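Local coordinates for NAD nucleotidase (Haemophilus influenzae, PDB 3ZTV), which degrades NAD to adenosine and nicotinamide riboside, acting as a pyrophosphatase and as a zinc-dependent 5'-nucleotidase with a broad range of nucleotide substrates, at residues H22-P27 with T73-F78; V41-F46 with E263-S268; T79-S84 with S348-L353; F432-Y437 with L543-S548. One frame throughout, in Å; residues are numbered along the deposited sequence.

In the fold
Contacts 1 and 2 lie on the metallophosphoesterase side of the molecule and contact 4 at the adenosine pocket of the C-terminal domain. Contact 1 holds the zinc ligand His22, and its Tyr24 side chain is about 14 Å from the adenosine. It adjoins contact 2, about 11 Å between centres, where Tyr24 O and Ser268 OG are 2.8 Å apart in a probable hydrogen bond. Contact 3, centred about 10 Å from contact 1, packs the turn after helix 76-79 on helix 337-353, and Lys350 touches both Leu76 and Tyr77. Contact 4 reaches contact 1 where Pro544 packs near Gly74, and contact 3 through a probable hydrogen bond from Thr79 OG1 to Glu547 OE1 (2.6 Å).

Contact 1: residues H22-P27 with T73-F78; sequences HSYLEP and TGTLYF. With ZN (zinc ion), chain C.
The imidazole of His22 has Thr73 O at one edge, in its plane, the Tyr24 ring carries Thr75 CG2 on one face, and the Tyr77 ring has Leu25 CB over the centre of a face and Glu26 OE2 at its edge. The contact includes one ligand of the dinuclear zinc site of the calcineurin-like phosphoesterase fold: His22 NE2 binds zinc at 2.1 Å, together with Asp20, Asp70 and a water. His22 ND1 donates to Thr73 O (2.9 Å) only 2° out of the ring plane, and together with the zinc bond at NE2 this holds the ring's rotation. Ser23 OG accepts from Thr73 N and also bonds Asp86. Thr75 caps helix 76-79: with chi1 at 77°, OG1 lies between backbone N and carbonyl carbon, accepts from Tyr77 N and donates to Ser23 O (2.8 Å), above that carbonyl's plane. Tyr77 OH donates to Glu26 OE2 at 2.7 Å, on the anti side and somewhat out of the carboxylate plane, while OE1 pairs with Lys347.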
loop_
_atom_site.group_PDB
_atom_site.type_symbol
_atom_site.label_atom_id
_atom_site.label_comp_id
_atom_site.label_asym_id
_atom_site.label_seq_id
_atom_site.Cartn_x
_atom_site.Cartn_y
_atom_site.Cartn_z
ATOM N N HIS A 22 2.106 -4.434 -29.039
ATOM C CA HIS A 22 1.068 -3.456 -29.412
ATOM C C HIS A 22 0.467 -3.715 -30.802
ATOM O O HIS A 22 0.300 -2.794 -31.606
ATOM C CB HIS A 22 1.631 -2.039 -29.326
ATOM C CG HIS A 22 1.708 -1.500 -27.927
ATOM N ND1 HIS A 22 0.609 -1.028 -27.242
ATOM C CD2 HIS A 22 2.768 -1.316 -27.101
ATOM C CE1 HIS A 22 0.981 -0.609 -26.042
ATOM N NE2 HIS A 22 2.293 -0.754 -25.939
ATOM N N SER A 23 0.193 -4.981 -31.086
ATOM C CA SER A 23 -0.464 -5.366 -32.331
ATOM C C SER A 23 0.351 -5.085 -33.592
ATOM O O SER A 23 -0.215 -5.033 -34.696
ATOM C CB SER A 23 -1.870 -4.742 -32.424
ATOM O OG SER A 23 -2.685 -5.172 -31.346
ATOM N N TYR A 24 1.672 -4.930 -33.443
ATOM C CA TYR A 24 2.556 -4.760 -34.600
ATOM C C TYR A 24 2.881 -6.124 -35.199
ATOM O O TYR A 24 3.946 -6.707 -34.936
ATOM C CB TYR A 24 3.842 -4.013 -34.229
ATOM C CG TYR A 24 3.672 -2.517 -34.217
ATOM C CD1 TYR A 24 2.933 -1.884 -33.224
ATOM C CD2 TYR A 24 4.239 -1.729 -35.214
ATOM C CE1 TYR A 24 2.769 -0.508 -33.216
ATOM C CE2 TYR A 24 4.081 -0.352 -35.218
ATOM C CZ TYR A 24 3.347 0.251 -34.212
ATOM O OH TYR A 24 3.201 1.619 -34.228
ATOM N N LEU A 25 1.967 -6.639 -36.010
ATOM C CA LEU A 25 2.190 -7.939 -36.631
ATOM C C LEU A 25 3.174 -7.862 -37.795
ATOM O O LEU A 25 3.893 -8.823 -38.074
ATOM C CB LEU A 25 0.871 -8.552 -37.109
ATOM C CG LEU A 25 0.149 -9.454 -36.103
ATOM C CD1 LEU A 25 -0.091 -8.757 -34.772
ATOM C CD2 LEU A 25 -1.158 -9.971 -36.687
ATOM N N GLU A 26 3.207 -6.718 -38.471
ATOM C CA GLU A 26 4.101 -6.520 -39.607
ATOM C C GLU A 26 5.326 -5.746 -39.148
ATOM O O GLU A 26 5.301 -5.122 -38.094
ATOM C CB GLU A 26 3.387 -5.741 -40.720
ATOM C CG GLU A 26 2.210 -6.470 -41.363
ATOM C CD GLU A 26 1.647 -5.726 -42.566
ATOM O OE1 GLU A 26 2.433 -5.365 -43.470
ATOM O OE2 GLU A 26 0.421 -5.502 -42.617
ATOM N N PRO A 27 6.400 -5.774 -39.952
ATOM C CA PRO A 27 7.577 -4.942 -39.680
ATOM C C PRO A 27 7.216 -3.457 -39.726
ATOM O O PRO A 27 6.146 -3.096 -40.241
ATOM C CB PRO A 27 8.530 -5.289 -40.838
ATOM C CG PRO A 27 8.089 -6.641 -41.292
ATOM C CD PRO A 27 6.590 -6.611 -41.152
ATOM N N THR A 73 -3.418 -3.387 -28.956
ATOM C CA THR A 73 -3.659 -1.964 -29.240
ATOM C C THR A 73 -2.432 -1.303 -29.827
ATOM O O THR A 73 -1.318 -1.464 -29.317
ATOM C CB THR A 73 -4.223 -1.119 -28.052
ATOM O OG1 THR A 73 -3.167 -0.728 -27.162
ATOM C CG2 THR A 73 -5.318 -1.861 -27.305
ATOM N N GLY A 74 -2.635 -0.578 -30.922
ATOM C CA GLY A 74 -1.577 0.182 -31.557
ATOM C C GLY A 74 -1.651 0.189 -33.074
ATOM O O GLY A 74 -1.018 1.034 -33.702
ATOM N N THR A 75 -2.390 -0.759 -33.652
ATOM C CA THR A 75 -2.576 -0.832 -35.107
ATOM C C THR A 75 -3.966 -1.384 -35.411
ATOM O O THR A 75 -4.675 -1.850 -34.514
ATOM C CB THR A 75 -1.576 -1.788 -35.784
ATOM O OG1 THR A 75 -2.009 -3.131 -35.563
ATOM C CG2 THR A 75 -0.140 -1.589 -35.266
ATOM N N LEU A 76 -4.349 -1.360 -36.690
ATOM C CA LEU A 76 -5.634 -1.924 -37.106
ATOM C C LEU A 76 -5.718 -3.436 -36.897
ATOM O O LEU A 76 -6.804 -4.011 -36.938
ATOM C CB LEU A 76 -5.960 -1.575 -38.568
ATOM C CG LEU A 76 -6.343 -0.121 -38.855
ATOM C CD1 LEU A 76 -6.538 0.066 -40.353
ATOM C CD2 LEU A 76 -7.605 0.264 -38.109
ATOM N N TYR A 77 -4.579 -4.092 -36.673
ATOM C CA TYR A 77 -4.619 -5.522 -36.363
ATOM C C TYR A 77 -5.332 -5.798 -35.040
ATOM O O TYR A 77 -5.871 -6.887 -34.842
ATOM C CB TYR A 77 -3.220 -6.147 -36.367
ATOM C CG TYR A 77 -2.703 -6.439 -37.761
ATOM C CD1 TYR A 77 -3.226 -7.492 -38.514
ATOM C CD2 TYR A 77 -1.696 -5.675 -38.326
ATOM C CE1 TYR A 77 -2.754 -7.765 -39.791
ATOM C CE2 TYR A 77 -1.217 -5.941 -39.610
ATOM C CZ TYR A 77 -1.751 -6.997 -40.330
ATOM O OH TYR A 77 -1.303 -7.277 -41.610
ATOM N N PHE A 78 -5.342 -4.820 -34.135
ATOM C CA PHE A 78 -6.190 -4.943 -32.961
ATOM C C PHE A 78 -7.624 -4.543 -33.282
ATOM O O PHE A 78 -8.555 -5.319 -33.076
ATOM C CB PHE A 78 -5.721 -4.100 -31.774
ATOM C CG PHE A 78 -6.704 -4.128 -30.658
ATOM C CD1 PHE A 78 -6.917 -5.294 -29.965
ATOM C CD2 PHE A 78 -7.504 -3.034 -30.387
ATOM C CE1 PHE A 78 -7.857 -5.362 -28.965
ATOM C CE2 PHE A 78 -8.453 -3.097 -29.385
ATOM C CZ PHE A 78 -8.625 -4.261 -28.676
HETATM ZN ZN ZN C . 3.312 -0.573 -24.098
HETATM O O HOH W 1 1.140 2.497 -32.722
HETATM O O HOH W 2 3.058 0.568 -22.397
#

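Contact 2: residues V41-F46 with E263-S268; sequences VDIGGF and EGWAYS
The backbones of Gly44 and Ser268 come within 4.9 Å between CA atoms as the end of strand 37-43 passes the loop that follows strand 258-263, with residues 43-46 and 265-268 running 58° apart. The contact joins the hairpin 28-34/37-43 and the start of helix 46-59, with Gly45 at the N-cap position, to the loop between strands 258-263 and 270-278, which belong to the two central sheets of the metallophosphoesterase fold; the side chain of Ser268 is about 8 Å from that of the zinc ligand His22. Gly44 CA lies 3.0 Å from Ser268 O, a tight backbone approach made at a residue with no side chain.

Ser268 carries the polar part of the contact. Its chi1 of 60° sets OG between the backbone N and the carbonyl carbon. From there Ser268 OG accepts from Gly45 N at 2.9 Å with an N-H...O angle of 145°. Tyr24 O and Tyr267 O both lie within reach of this hydroxyl's one proton. A water that donates to Tyr267 O at 2.9 Å accepts a weak, longer bond from Gly45 N. The apolar part is small and separate. The side chains of Ile43 and Trp265 cross at about a right angle, and the indole also packs on Leu230, Leu241 and Pro242; across the contact, Ile43 CD1 reaches the benzo part of the indole, 4.0 Å from both CZ3 and CH2 of Trp265.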
loop_
_atom_site.group_PDB
_atom_site.type_symbol
_atom_site.label_atom_id
_atom_site.label_comp_id
_atom_site.label_asym_id
_atom_site.label_seq_id
_atom_site.Cartn_x
_atom_site.Cartn_y
_atom_site.Cartn_z
ATOM N N VAL A 41 15.568 1.438 -42.591
ATOM C CA VAL A 41 15.494 -0.018 -42.635
ATOM C C VAL A 41 14.158 -0.464 -42.048
ATOM O O VAL A 41 13.479 0.323 -41.383
ATOM C CB VAL A 41 16.644 -0.670 -41.827
ATOM C CG1 VAL A 41 17.992 -0.209 -42.363
ATOM C CG2 VAL A 41 16.513 -0.363 -40.330
ATOM N N ASP A 42 13.774 -1.710 -42.317
ATOM C CA ASP A 42 12.605 -2.307 -41.684
ATOM C C ASP A 42 13.036 -3.225 -40.549
ATOM O O ASP A 42 14.006 -3.983 -40.693
ATOM C CB ASP A 42 11.781 -3.097 -42.700
ATOM C CG ASP A 42 11.119 -2.201 -43.730
ATOM O OD1 ASP A 42 10.670 -1.100 -43.352
ATOM O OD2 ASP A 42 11.076 -2.588 -44.914
ATOM N N ILE A 43 12.317 -3.150 -39.428
ATOM C CA ILE A 43 12.565 -4.013 -38.273
ATOM C C ILE A 43 11.283 -4.660 -37.780
ATOM O O ILE A 43 10.179 -4.173 -38.026
ATOM C CB ILE A 43 13.196 -3.246 -37.085
ATOM C CG1 ILE A 43 12.398 -1.982 -36.747
ATOM C CG2 ILE A 43 14.648 -2.899 -37.376
ATOM C CD1 ILE A 43 12.767 -1.358 -35.400
ATOM N N GLY A 44 11.437 -5.790 -37.104
ATOM C CA GLY A 44 10.341 -6.371 -36.363
ATOM C C GLY A 44 9.347 -7.186 -37.161
ATOM O O GLY A 44 9.667 -7.746 -38.214
ATOM N N GLY A 45 8.124 -7.244 -36.643
ATOM C CA GLY A 45 7.088 -8.098 -37.190
ATOM C C GLY A 45 7.062 -9.438 -36.476
ATOM O O GLY A 45 8.102 -9.939 -36.035
ATOM N N PHE A 46 5.874 -10.016 -36.345
ATOM C CA PHE A 46 5.742 -11.245 -35.576
ATOM C C PHE A 46 6.277 -12.490 -36.277
ATOM O O PHE A 46 6.578 -13.475 -35.611
ATOM C CB PHE A 46 4.309 -11.463 -35.077
ATOM C CG PHE A 46 4.233 -11.727 -33.595
ATOM C CD1 PHE A 46 4.424 -13.009 -33.096
ATOM C CD2 PHE A 46 3.987 -10.693 -32.704
ATOM C CE1 PHE A 46 4.367 -13.256 -31.741
ATOM C CE2 PHE A 46 3.932 -10.942 -31.336
ATOM C CZ PHE A 46 4.117 -12.225 -30.861
ATOM N N GLU A 263 14.392 -5.089 -20.325
ATOM C CA GLU A 263 13.248 -4.931 -21.225
ATOM C C GLU A 263 13.729 -5.211 -22.653
ATOM O O GLU A 263 14.950 -5.271 -22.910
ATOM C CB GLU A 263 12.690 -3.509 -21.112
ATOM C CG GLU A 263 11.319 -3.300 -21.731
ATOM C CD GLU A 263 10.664 -2.002 -21.306
ATOM O OE1 GLU A 263 11.362 -1.052 -20.913
ATOM O OE2 GLU A 263 9.423 -1.923 -21.360
ATOM N N GLY A 264 12.773 -5.373 -23.573
ATOM C CA GLY A 264 13.058 -5.701 -24.963
ATOM C C GLY A 264 12.486 -4.696 -25.954
ATOM O O GLY A 264 11.861 -5.065 -26.958
ATOM N N TRP A 265 12.719 -3.415 -25.689
ATOM C CA TRP A 265 12.259 -2.347 -26.584
ATOM C C TRP A 265 10.731 -2.419 -26.727
ATOM O O TRP A 265 10.034 -2.465 -25.707
ATOM C CB TRP A 265 13.003 -2.408 -27.931
ATOM C CG TRP A 265 13.143 -1.080 -28.641
ATOM C CD1 TRP A 265 12.744 0.144 -28.188
ATOM C CD2 TRP A 265 13.751 -0.855 -29.922
ATOM N NE1 TRP A 265 13.055 1.116 -29.115
ATOM C CE2 TRP A 265 13.677 0.527 -30.185
ATOM C CE3 TRP A 265 14.356 -1.691 -30.867
ATOM C CZ2 TRP A 265 14.173 1.093 -31.368
ATOM C CZ3 TRP A 265 14.845 -1.135 -32.031
ATOM C CH2 TRP A 265 14.742 0.245 -32.277
ATOM N N ALA A 266 10.195 -2.421 -27.950
ATOM C CA ALA A 266 8.755 -2.547 -28.171
ATOM C C ALA A 266 8.473 -2.866 -29.634
ATOM O O ALA A 266 9.394 -2.959 -30.451
ATOM C CB ALA A 266 8.035 -1.260 -27.756
ATOM N N TYR A 267 7.186 -3.034 -29.947
ATOM C CA TYR A 267 6.683 -3.104 -31.331
ATOM C C TYR A 267 7.327 -4.228 -32.153
ATOM O O TYR A 267 7.707 -4.033 -33.319
ATOM C CB TYR A 267 6.813 -1.750 -32.050
ATOM C CG TYR A 267 6.073 -0.590 -31.406
ATOM C CD1 TYR A 267 5.100 -0.795 -30.432
ATOM C CD2 TYR A 267 6.343 0.718 -31.788
ATOM C CE1 TYR A 267 4.428 0.278 -29.843
ATOM C CE2 TYR A 267 5.669 1.789 -31.220
ATOM C CZ TYR A 267 4.713 1.560 -30.244
ATOM O OH TYR A 267 4.041 2.617 -29.659
ATOM N N SER A 268 7.421 -5.402 -31.534
ATOM C CA SER A 268 7.970 -6.630 -32.124
ATOM C C SER A 268 9.395 -6.505 -32.680
ATOM O O SER A 268 9.777 -7.277 -33.548
ATOM C CB SER A 268 6.995 -7.290 -33.131
ATOM O OG SER A 268 6.657 -6.447 -34.218
HETATM O O HOH W 3 7.065 -4.232 -36.133
#

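Contact 3: residues T79-S84 with S348-L353; sequences TLFGGS and SEKDRL
In both Leu80 (chi1 -60°) and Phe81 (chi1 -59°) CG stands anti to the carbonyl carbon, and the two neighbouring side chains reach the same helical surface of Glu349, Lys350 and Leu353. Phe81 comes edge first: Glu349 CB lies in the ring plane at 3.9 Å from CZ, and Glu349 OE1 sits near that plane, 3.3 Å from CE1, with carboxylate and ring turned 48° apart, which probably places the carboxylate oxygen favourably beside the weakly positive ring hydrogens. Leu353 CD1 meets Phe81 CE1 obliquely at 3.8 Å and also touches Leu80 O. The side chains of Leu80 and Lys350 cross at about a right angle, Leu80 CD1 3.7 Å from Lys350 CG; Phe81 CE2 approaches Lys350 CB. No hydrogen bond crosses the contact. A type I' turn from Phe81 to Ser84 leads from helix 76-79 into helix 84-93, and this corner rests on the last turns of helix 337-353, with the rings of Phe81 and Tyr346 edge-to-face and Phe423 of helix 423-429 against Leu80.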
loop_
_atom_site.group_PDB
_atom_site.type_symbol
_atom_site.label_atom_id
_atom_site.label_comp_id
_atom_site.label_asym_id
_atom_site.label_seq_id
_atom_site.Cartn_x
_atom_site.Cartn_y
_atom_site.Cartn_z
ATOM N N THR A 79 -7.784 -3.316 -33.766
ATOM C CA THR A 79 -9.089 -2.700 -33.969
ATOM C C THR A 79 -10.059 -3.561 -34.774
ATOM O O THR A 79 -11.224 -3.678 -34.423
ATOM C CB THR A 79 -8.915 -1.350 -34.674
ATOM O OG1 THR A 79 -7.906 -0.591 -33.991
ATOM C CG2 THR A 79 -10.225 -0.569 -34.697
ATOM N N LEU A 80 -9.571 -4.174 -35.841
ATOM C CA LEU A 80 -10.464 -4.877 -36.760
ATOM C C LEU A 80 -10.694 -6.329 -36.381
ATOM O O LEU A 80 -11.567 -6.991 -36.953
ATOM C CB LEU A 80 -9.940 -4.770 -38.188
ATOM C CG LEU A 80 -9.826 -3.330 -38.682
ATOM C CD1 LEU A 80 -9.158 -3.268 -40.050
ATOM C CD2 LEU A 80 -11.196 -2.670 -38.732
ATOM N N PHE A 81 -9.926 -6.821 -35.403
ATOM C CA PHE A 81 -9.997 -8.225 -35.008
ATOM C C PHE A 81 -10.283 -8.461 -33.526
ATOM O O PHE A 81 -10.458 -9.606 -33.117
ATOM C CB PHE A 81 -8.724 -8.971 -35.425
ATOM C CG PHE A 81 -8.467 -8.917 -36.902
ATOM C CD1 PHE A 81 -9.149 -9.763 -37.766
ATOM C CD2 PHE A 81 -7.586 -7.995 -37.435
ATOM C CE1 PHE A 81 -8.943 -9.703 -39.145
ATOM C CE2 PHE A 81 -7.371 -7.928 -38.807
ATOM C CZ PHE A 81 -8.051 -8.787 -39.661
ATOM N N GLY A 82 -10.312 -7.396 -32.725
ATOM C CA GLY A 82 -10.616 -7.512 -31.306
ATOM C C GLY A 82 -9.659 -8.404 -30.536
ATOM O O GLY A 82 -10.046 -8.996 -29.526
ATOM N N GLY A 83 -8.417 -8.516 -31.001
ATOM C CA GLY A 83 -7.415 -9.304 -30.300
ATOM C C GLY A 83 -7.153 -10.686 -30.871
ATOM O O GLY A 83 -6.167 -11.329 -30.498
ATOM N N SER A 84 -8.013 -11.144 -31.781
ATOM C CA SER A 84 -7.876 -12.499 -32.318
ATOM C C SER A 84 -6.609 -12.686 -33.158
ATOM O O SER A 84 -6.036 -13.771 -33.177
ATOM C CB SER A 84 -9.115 -12.918 -33.109
ATOM O OG SER A 84 -9.233 -12.171 -34.295
ATOM N N SER A 348 -4.953 -9.781 -45.633
ATOM C CA SER A 348 -6.026 -9.778 -46.625
ATOM C C SER A 348 -7.372 -9.402 -45.996
ATOM O O SER A 348 -8.121 -8.588 -46.547
ATOM C CB SER A 348 -6.108 -11.147 -47.300
ATOM O OG SER A 348 -4.971 -11.374 -48.111
ATOM N N GLU A 349 -7.690 -9.992 -44.846
ATOM C CA GLU A 349 -8.929 -9.648 -44.147
ATOM C C GLU A 349 -8.932 -8.179 -43.731
ATOM O O GLU A 349 -9.949 -7.486 -43.866
ATOM C CB GLU A 349 -9.136 -10.543 -42.920
ATOM C CG GLU A 349 -9.435 -12.006 -43.238
ATOM C CD GLU A 349 -9.599 -12.863 -41.992
ATOM O OE1 GLU A 349 -9.874 -12.300 -40.913
ATOM O OE2 GLU A 349 -9.453 -14.100 -42.094
ATOM N N LYS A 350 -7.795 -7.709 -43.223
ATOM C CA LYS A 350 -7.663 -6.327 -42.782
ATOM C C LYS A 350 -7.986 -5.343 -43.907
ATOM O O LYS A 350 -8.676 -4.342 -43.692
ATOM C CB LYS A 350 -6.260 -6.079 -42.214
ATOM C CG LYS A 350 -6.070 -4.700 -41.600
ATOM C CD LYS A 350 -4.722 -4.588 -40.897
ATOM C CE LYS A 350 -3.586 -4.497 -41.895
ATOM N NZ LYS A 350 -3.499 -3.139 -42.497
ATOM N N ASP A 351 -7.509 -5.641 -45.112
ATOM C CA ASP A 351 -7.729 -4.750 -46.246
ATOM C C ASP A 351 -9.211 -4.619 -46.594
ATOM O O ASP A 351 -9.660 -3.558 -47.030
ATOM C CB ASP A 351 -6.904 -5.196 -47.458
ATOM C CG ASP A 351 -5.410 -5.019 -47.242
ATOM O OD1 ASP A 351 -5.019 -4.290 -46.302
ATOM O OD2 ASP A 351 -4.622 -5.605 -48.014
ATOM N N ARG A 352 -9.970 -5.691 -46.388
ATOM C CA ARG A 352 -11.418 -5.653 -46.594
ATOM C C ARG A 352 -12.100 -4.883 -45.459
ATOM O O ARG A 352 -12.867 -3.955 -45.689
ATOM C CB ARG A 352 -12.000 -7.068 -46.694
ATOM C CG ARG A 352 -11.422 -7.925 -47.818
ATOM C CD ARG A 352 -12.088 -9.301 -47.867
ATOM N NE ARG A 352 -13.395 -9.281 -48.522
ATOM C CZ ARG A 352 -14.231 -10.316 -48.555
ATOM N NH1 ARG A 352 -13.907 -11.456 -47.960
ATOM N NH2 ARG A 352 -15.394 -10.209 -49.185
ATOM N N LEU A 353 -11.774 -5.247 -44.221
ATOM C CA LEU A 353 -12.438 -4.681 -43.047
ATOM C C LEU A 353 -12.177 -3.189 -42.861
ATOM O O LEU A 353 -13.027 -2.471 -42.336
ATOM C CB LEU A 353 -12.042 -5.452 -41.780
ATOM C CG LEU A 353 -12.468 -6.920 -41.759
ATOM C CD1 LEU A 353 -11.843 -7.658 -40.576
ATOM C CD2 LEU A 353 -13.993 -7.017 -41.724
#

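Contact 4: residues F432-Y437 with L543-S548; sequences FGNTLY and LPDAES. With ADN (adenosine), chain D.
The contact contributes Phe432 and Asn434 to the adenosine pocket of the C-terminal domain; in it the start of strand 435-442 pairs with the end of the outer strand 539-544. Thr435 and Pro544 form an antiparallel non-hydrogen-bonded pair, flanked by bonds from Leu436 N to Leu543 O (3.0 Å) and from Asp545 N to Asn434 O (2.9 Å). On the pocket side, Phe432 lays one ring face against adenine, C5 standing 3.7 Å above the ring centre. Asn434 reads the base with its amide: OD1 accepts from adenosine N6 at 3.0 Å and ND2 donates to N1 at 2.8 Å, both nearly straight (170° and 172°). Asp545, the first residue of helix 545-555, meets the backbone of Asn434. Its OD2 accepts a weak bond from Asn434 N and reaches Asn434 ND2 through a water, while two further waters tie its oxygens to Phe432 N and Gly433 N. The carboxylate is thus a second-shell group probably steadying this segment, and the paired donor and acceptor of Asn434 match adenine's N1/N6 edge.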
loop_
_atom_site.group_PDB
_atom_site.type_symbol
_atom_site.label_atom_id
_atom_site.label_comp_id
_atom_site.label_asym_id
_atom_site.label_seq_id
_atom_site.Cartn_x
_atom_site.Cartn_y
_atom_site.Cartn_z
ATOM N N PHE A 432 0.486 11.519 -39.548
ATOM C CA PHE A 432 1.779 11.767 -38.907
ATOM C C PHE A 432 2.222 10.713 -37.889
ATOM O O PHE A 432 3.392 10.676 -37.496
ATOM C CB PHE A 432 1.798 13.152 -38.264
ATOM C CG PHE A 432 1.777 14.278 -39.256
ATOM C CD1 PHE A 432 2.846 14.482 -40.114
ATOM C CD2 PHE A 432 0.695 15.138 -39.322
ATOM C CE1 PHE A 432 2.830 15.526 -41.027
ATOM C CE2 PHE A 432 0.673 16.183 -40.229
ATOM C CZ PHE A 432 1.741 16.375 -41.084
ATOM N N GLY A 433 1.292 9.870 -37.456
ATOM C CA GLY A 433 1.616 8.818 -36.511
ATOM C C GLY A 433 1.888 9.283 -35.087
ATOM O O GLY A 433 2.685 8.671 -34.375
ATOM N N ASN A 434 1.230 10.358 -34.663
ATOM C CA ASN A 434 1.375 10.818 -33.283
ATOM C C ASN A 434 0.644 9.921 -32.303
ATOM O O ASN A 434 -0.322 9.249 -32.665
ATOM C CB ASN A 434 0.817 12.232 -33.114
ATOM C CG ASN A 434 1.563 13.261 -33.923
ATOM O OD1 ASN A 434 2.784 13.200 -34.071
ATOM N ND2 ASN A 434 0.825 14.230 -34.453
ATOM N N THR A 435 1.100 9.932 -31.052
ATOM C CA THR A 435 0.345 9.326 -29.964
ATOM C C THR A 435 -0.053 10.437 -28.996
ATOM O O THR A 435 0.507 11.531 -29.029
ATOM C CB THR A 435 1.175 8.272 -29.208
ATOM O OG1 THR A 435 2.427 8.850 -28.831
ATOM C CG2 THR A 435 1.418 7.040 -30.080
ATOM N N LEU A 436 -1.008 10.141 -28.127
ATOM C CA LEU A 436 -1.438 11.088 -27.105
ATOM C C LEU A 436 -0.420 11.138 -25.963
ATOM O O LEU A 436 0.016 10.092 -25.462
ATOM C CB LEU A 436 -2.808 10.681 -26.572
ATOM C CG LEU A 436 -3.426 11.534 -25.463
ATOM C CD1 LEU A 436 -3.751 12.934 -25.953
ATOM C CD2 LEU A 436 -4.685 10.859 -24.958
ATOM N N TYR A 437 -0.059 12.352 -25.548
ATOM C CA TYR A 437 0.950 12.598 -24.517
ATOM C C TYR A 437 0.322 13.514 -23.461
ATOM O O TYR A 437 -0.363 14.478 -23.821
ATOM C CB TYR A 437 2.160 13.301 -25.151
ATOM C CG TYR A 437 3.423 13.208 -24.321
ATOM C CD1 TYR A 437 3.614 14.022 -23.212
ATOM C CD2 TYR A 437 4.409 12.281 -24.630
ATOM C CE1 TYR A 437 4.760 13.920 -22.439
ATOM C CE2 TYR A 437 5.552 12.171 -23.862
ATOM C CZ TYR A 437 5.721 12.997 -22.769
ATOM O OH TYR A 437 6.859 12.899 -21.991
ATOM N N LEU A 543 -1.252 5.724 -27.246
ATOM C CA LEU A 543 -2.547 5.694 -27.925
ATOM C C LEU A 543 -2.461 6.468 -29.244
ATOM O O LEU A 543 -2.351 7.695 -29.235
ATOM C CB LEU A 543 -3.607 6.331 -27.025
ATOM C CG LEU A 543 -3.853 5.606 -25.695
ATOM C CD1 LEU A 543 -4.635 6.473 -24.714
ATOM C CD2 LEU A 543 -4.565 4.282 -25.946
ATOM N N PRO A 544 -2.500 5.765 -30.389
ATOM C CA PRO A 544 -2.290 6.463 -31.665
ATOM C C PRO A 544 -3.451 7.366 -32.092
ATOM O O PRO A 544 -4.627 7.048 -31.871
ATOM C CB PRO A 544 -2.114 5.324 -32.681
ATOM C CG PRO A 544 -1.868 4.096 -31.874
ATOM C CD PRO A 544 -2.583 4.305 -30.564
ATOM N N ASP A 545 -3.091 8.473 -32.738
ATOM C CA ASP A 545 -4.065 9.481 -33.162
ATOM C C ASP A 545 -5.193 8.973 -34.067
ATOM O O ASP A 545 -6.361 9.277 -33.830
ATOM C CB ASP A 545 -3.382 10.723 -33.766
ATOM C CG ASP A 545 -2.372 10.399 -34.878
ATOM O OD1 ASP A 545 -2.328 9.252 -35.368
ATOM O OD2 ASP A 545 -1.623 11.328 -35.268
ATOM N N ALA A 546 -4.860 8.184 -35.085
ATOM C CA ALA A 546 -5.887 7.679 -35.993
ATOM C C ALA A 546 -6.841 6.750 -35.245
ATOM O O ALA A 546 -8.049 6.730 -35.502
ATOM C CB ALA A 546 -5.253 6.970 -37.177
ATOM N N GLU A 547 -6.287 5.969 -34.318
ATOM C CA GLU A 547 -7.106 5.074 -33.508
ATOM C C GLU A 547 -8.037 5.844 -32.559
ATOM O O GLU A 547 -9.157 5.409 -32.305
ATOM C CB GLU A 547 -6.234 4.062 -32.753
ATOM C CG GLU A 547 -5.475 3.102 -33.679
ATOM C CD GLU A 547 -6.387 2.155 -34.442
ATOM O OE1 GLU A 547 -7.540 1.959 -34.019
ATOM O OE2 GLU A 547 -5.944 1.593 -35.472
ATOM N N SER A 548 -7.588 6.995 -32.067
ATOM C CA SER A 548 -8.461 7.859 -31.265
ATOM C C SER A 548 -9.649 8.346 -32.094
ATOM O O SER A 548 -10.795 8.374 -31.626
ATOM C CB SER A 548 -7.680 9.064 -30.743
ATOM O OG SER A 548 -6.660 8.669 -29.844
HETATM O "O5'" ADN D . 4.525 21.405 -42.818
HETATM C "C5'" ADN D . 5.071 21.523 -41.503
HETATM C "C4'" ADN D . 3.927 21.706 -40.512
HETATM O "O4'" ADN D . 3.149 20.509 -40.430
HETATM C "C3'" ADN D . 4.404 21.994 -39.102
HETATM O "O3'" ADN D . 4.543 23.400 -38.877
HETATM C "C2'" ADN D . 3.306 21.400 -38.241
HETATM O "O2'" ADN D . 2.258 22.351 -38.016
HETATM C "C1'" ADN D . 2.749 20.267 -39.081
HETATM N N9 ADN D . 3.327 18.985 -38.620
HETATM C C8 ADN D . 4.440 18.376 -39.075
HETATM N N7 ADN D . 4.658 17.208 -38.411
HETATM C C5 ADN D . 3.666 17.065 -37.503
HETATM C C6 ADN D . 3.266 16.076 -36.477
HETATM N N6 ADN D . 3.984 14.953 -36.243
HETATM N N1 ADN D . 2.151 16.328 -35.764
HETATM C C2 ADN D . 1.406 17.431 -35.962
HETATM N N3 ADN D . 1.705 18.368 -36.872
HETATM C C4 ADN D . 2.796 18.236 -37.659
HETATM O O HOH W 4 -1.440 12.582 -37.730
HETATM O O HOH W 5 -1.219 8.623 -37.813
HETATM O O HOH W 6 -2.177 13.921 -34.226
#